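Local coordinates for acyl-[acyl-carrier-protein]--UDP-N-acetylglucosamine O-acyltransferase (Helicobacter pylori, PDB 1J2Z) that transfers a (3R)-hydroxyacyl chain from acyl carrier protein to UDP-N-acetylglucosamine, the first step of lipid A biosynthesis, at residues N55-P60 with D85-E90. Sequence-based numbering, arbitrary orientation.
Sequences NTEIFP and DNLIRE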
loop_
_atom_site.group_PDB
_atom_site.type_symbol
_atom_site.label_atom_id
_atom_site.label_comp_id
_atom_site.label_asym_id
_atom_site.label_seq_id
_atom_site.Cartn_x
_atom_site.Cartn_y
_atom_site.Cartn_z
ATOM N N ASN A 55 -12.882 -21.846 12.745
ATOM C CA ASN A 55 -11.440 -21.937 12.592
ATOM C C ASN A 55 -10.742 -20.813 11.838
ATOM O O ASN A 55 -9.556 -20.917 11.530
ATOM C CB ASN A 55 -11.086 -23.284 11.959
ATOM C CG ASN A 55 -11.593 -24.455 12.777
ATOM O OD1 ASN A 55 -11.263 -24.590 13.952
ATOM N ND2 ASN A 55 -12.402 -25.306 12.160
ATOM N N THR A 56 -11.453 -19.737 11.533
ATOM C CA THR A 56 -10.791 -18.643 10.838
ATOM C C THR A 56 -9.863 -17.936 11.823
ATOM O O THR A 56 -10.194 -17.789 13.001
ATOM C CB THR A 56 -11.817 -17.664 10.241
ATOM O OG1 THR A 56 -12.363 -18.244 9.051
ATOM C CG2 THR A 56 -11.169 -16.324 9.903
ATOM N N GLU A 57 -8.688 -17.534 11.347
ATOM C CA GLU A 57 -7.713 -16.851 12.193
ATOM C C GLU A 57 -7.425 -15.471 11.617
ATOM O O GLU A 57 -7.184 -15.330 10.420
ATOM C CB GLU A 57 -6.423 -17.670 12.274
ATOM C CG GLU A 57 -5.364 -17.091 13.202
ATOM C CD GLU A 57 -4.121 -17.968 13.277
ATOM O OE1 GLU A 57 -3.216 -17.651 14.071
ATOM O OE2 GLU A 57 -4.047 -18.971 12.540
ATOM N N ILE A 58 -7.459 -14.458 12.478
ATOM C CA ILE A 58 -7.238 -13.082 12.056
ATOM C C ILE A 58 -6.094 -12.457 12.849
ATOM O O ILE A 58 -6.102 -12.470 14.080
ATOM C CB ILE A 58 -8.523 -12.264 12.258
ATOM C CG1 ILE A 58 -9.671 -12.950 11.505
ATOM C CG2 ILE A 58 -8.316 -10.827 11.786
ATOM C CD1 ILE A 58 -11.033 -12.352 11.760
ATOM N N PHE A 59 -5.121 -11.900 12.132
ATOM C CA PHE A 59 -3.942 -11.301 12.751
ATOM C C PHE A 59 -4.097 -9.853 13.238
ATOM O O PHE A 59 -5.057 -9.168 12.891
ATOM C CB PHE A 59 -2.756 -11.450 11.797
ATOM C CG PHE A 59 -2.245 -12.866 11.702
ATOM C CD1 PHE A 59 -3.006 -13.857 11.085
ATOM C CD2 PHE A 59 -1.020 -13.217 12.265
ATOM C CE1 PHE A 59 -2.557 -15.182 11.027
ATOM C CE2 PHE A 59 -0.555 -14.536 12.216
ATOM C CZ PHE A 59 -1.324 -15.523 11.597
ATOM N N PRO A 60 -3.135 -9.369 14.046
ATOM C CA PRO A 60 -3.152 -8.013 14.605
ATOM C C PRO A 60 -3.475 -6.841 13.694
ATOM O O PRO A 60 -3.025 -6.765 12.555
ATOM C CB PRO A 60 -1.759 -7.874 15.224
ATOM C CG PRO A 60 -1.432 -9.275 15.632
ATOM C CD PRO A 60 -1.890 -10.065 14.429
ATOM N N ASP A 85 -11.934 -21.674 8.046
ATOM C CA ASP A 85 -10.525 -21.904 7.776
ATOM C C ASP A 85 -9.832 -20.809 6.982
ATOM O O ASP A 85 -8.962 -21.085 6.160
ATOM C CB ASP A 85 -10.357 -23.243 7.060
ATOM C CG ASP A 85 -10.884 -24.402 7.878
ATOM O OD1 ASP A 85 -10.417 -24.581 9.020
ATOM O OD2 ASP A 85 -11.763 -25.134 7.380
ATOM N N ASN A 86 -10.212 -19.564 7.224
ATOM C CA ASN A 86 -9.582 -18.462 6.524
ATOM C C ASN A 86 -8.408 -17.911 7.318
ATOM O O ASN A 86 -8.341 -18.053 8.541
ATOM C CB ASN A 86 -10.594 -17.347 6.267
ATOM C CG ASN A 86 -11.626 -17.735 5.231
ATOM O OD1 ASN A 86 -11.288 -17.999 4.080
ATOM N ND2 ASN A 86 -12.887 -17.778 5.636
ATOM N N LEU A 87 -7.473 -17.301 6.601
ATOM C CA LEU A 87 -6.309 -16.671 7.210
ATOM C C LEU A 87 -6.382 -15.221 6.756
ATOM O O LEU A 87 -6.316 -14.938 5.559
ATOM C CB LEU A 87 -5.015 -17.314 6.702
ATOM C CG LEU A 87 -4.677 -18.705 7.240
ATOM C CD1 LEU A 87 -3.517 -19.316 6.446
ATOM C CD2 LEU A 87 -4.320 -18.591 8.711
ATOM N N ILE A 88 -6.551 -14.308 7.704
ATOM C CA ILE A 88 -6.634 -12.893 7.373
ATOM C C ILE A 88 -5.509 -12.192 8.113
ATOM O O ILE A 88 -5.515 -12.105 9.341
ATOM C CB ILE A 88 -8.011 -12.315 7.771
ATOM C CG1 ILE A 88 -9.106 -13.031 6.967
ATOM C CG2 ILE A 88 -8.047 -10.813 7.514
ATOM C CD1 ILE A 88 -10.524 -12.620 7.321
ATOM N N ARG A 89 -4.542 -11.693 7.349
ATOM C CA ARG A 89 -3.369 -11.055 7.925
ATOM C C ARG A 89 -3.507 -9.616 8.408
ATOM O O ARG A 89 -4.561 -8.990 8.291
ATOM C CB ARG A 89 -2.201 -11.169 6.940
ATOM C CG ARG A 89 -1.820 -12.615 6.624
ATOM C CD ARG A 89 -1.473 -13.407 7.895
ATOM N NE ARG A 89 -0.395 -12.794 8.674
ATOM C CZ ARG A 89 0.731 -13.414 9.026
ATOM N NH1 ARG A 89 0.943 -14.671 8.667
ATOM N NH2 ARG A 89 1.640 -12.786 9.763
ATOM N N GLU A 90 -2.404 -9.117 8.958
ATOM C CA GLU A 90 -2.306 -7.773 9.519
ATOM C C GLU A 90 -2.714 -6.616 8.606
ATOM O O GLU A 90 -2.391 -6.596 7.420
ATOM C CB GLU A 90 -0.871 -7.520 9.992
ATOM C CG GLU A 90 -0.366 -8.457 11.082
ATOM C CD GLU A 90 0.155 -9.788 10.560
ATOM O OE1 GLU A 90 0.810 -10.494 11.348
ATOM O OE2 GLU A 90 -0.084 -10.137 9.381
HETATM O O HOH W 1 -7.587 -20.608 9.498
HETATM O O HOH W 2 -13.566 -25.706 9.460
#
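Arg89 lays its guanidinium flat over one face of the Phe59 ring, planes 8° apart, with CZ 3.7 Å from the ring centroid in a cation-pi stack. Two bends in the arginine chain (chi2 and chi3 both -57°) fold it back over the ring, and CD adds a CH-pi contact on the same face. Glu90 holds the guanidinium in place side-on: Arg89 NE donates to Glu90 OE2 at 2.8 Å and Arg89 NH2 to Glu90 OE1 at 2.9 Å, a salt bridge that should also temper the positive charge resting on the ring. Glu90 OE1 lies obliquely to the ring, 3.4 Å from Phe59 CD2. A second subunit completes the cluster, its Thr66 bonding Glu90 OE1 and its Gln67 backbone carbonyl taking Arg89 NH2, while His41 of the same chain stacks on Phe59.

The backbones that set this up run parallel. Asn86 O receives Glu57 N, Glu57 O receives Ile88 N, and Ile88 O receives Phe59 N at 2.8 Å. On the buried side Ile58 and Ile88 lie alongside each other, Ile58 CG1 4.1 Å from Ile88 CB; Glu57 and Leu87 point to the other face. Just before the strands, Asn86 N donates to Thr56 OG1 (3.1 Å), and that hydroxyl also bonds Gly83 O. One water joins the carbonyls of Asn55 and Asn86; another links Asn55 ND2 to Asp85 OD2, amide and carboxylate side by side in nearly parallel, offset planes. Matching positions thus stack from strand 57-58 to strand 87-88, on successive coils of the left-handed parallel beta-helix of hexapeptide-repeat acyltransferases, here with the Arg89 cluster at the trimer interface.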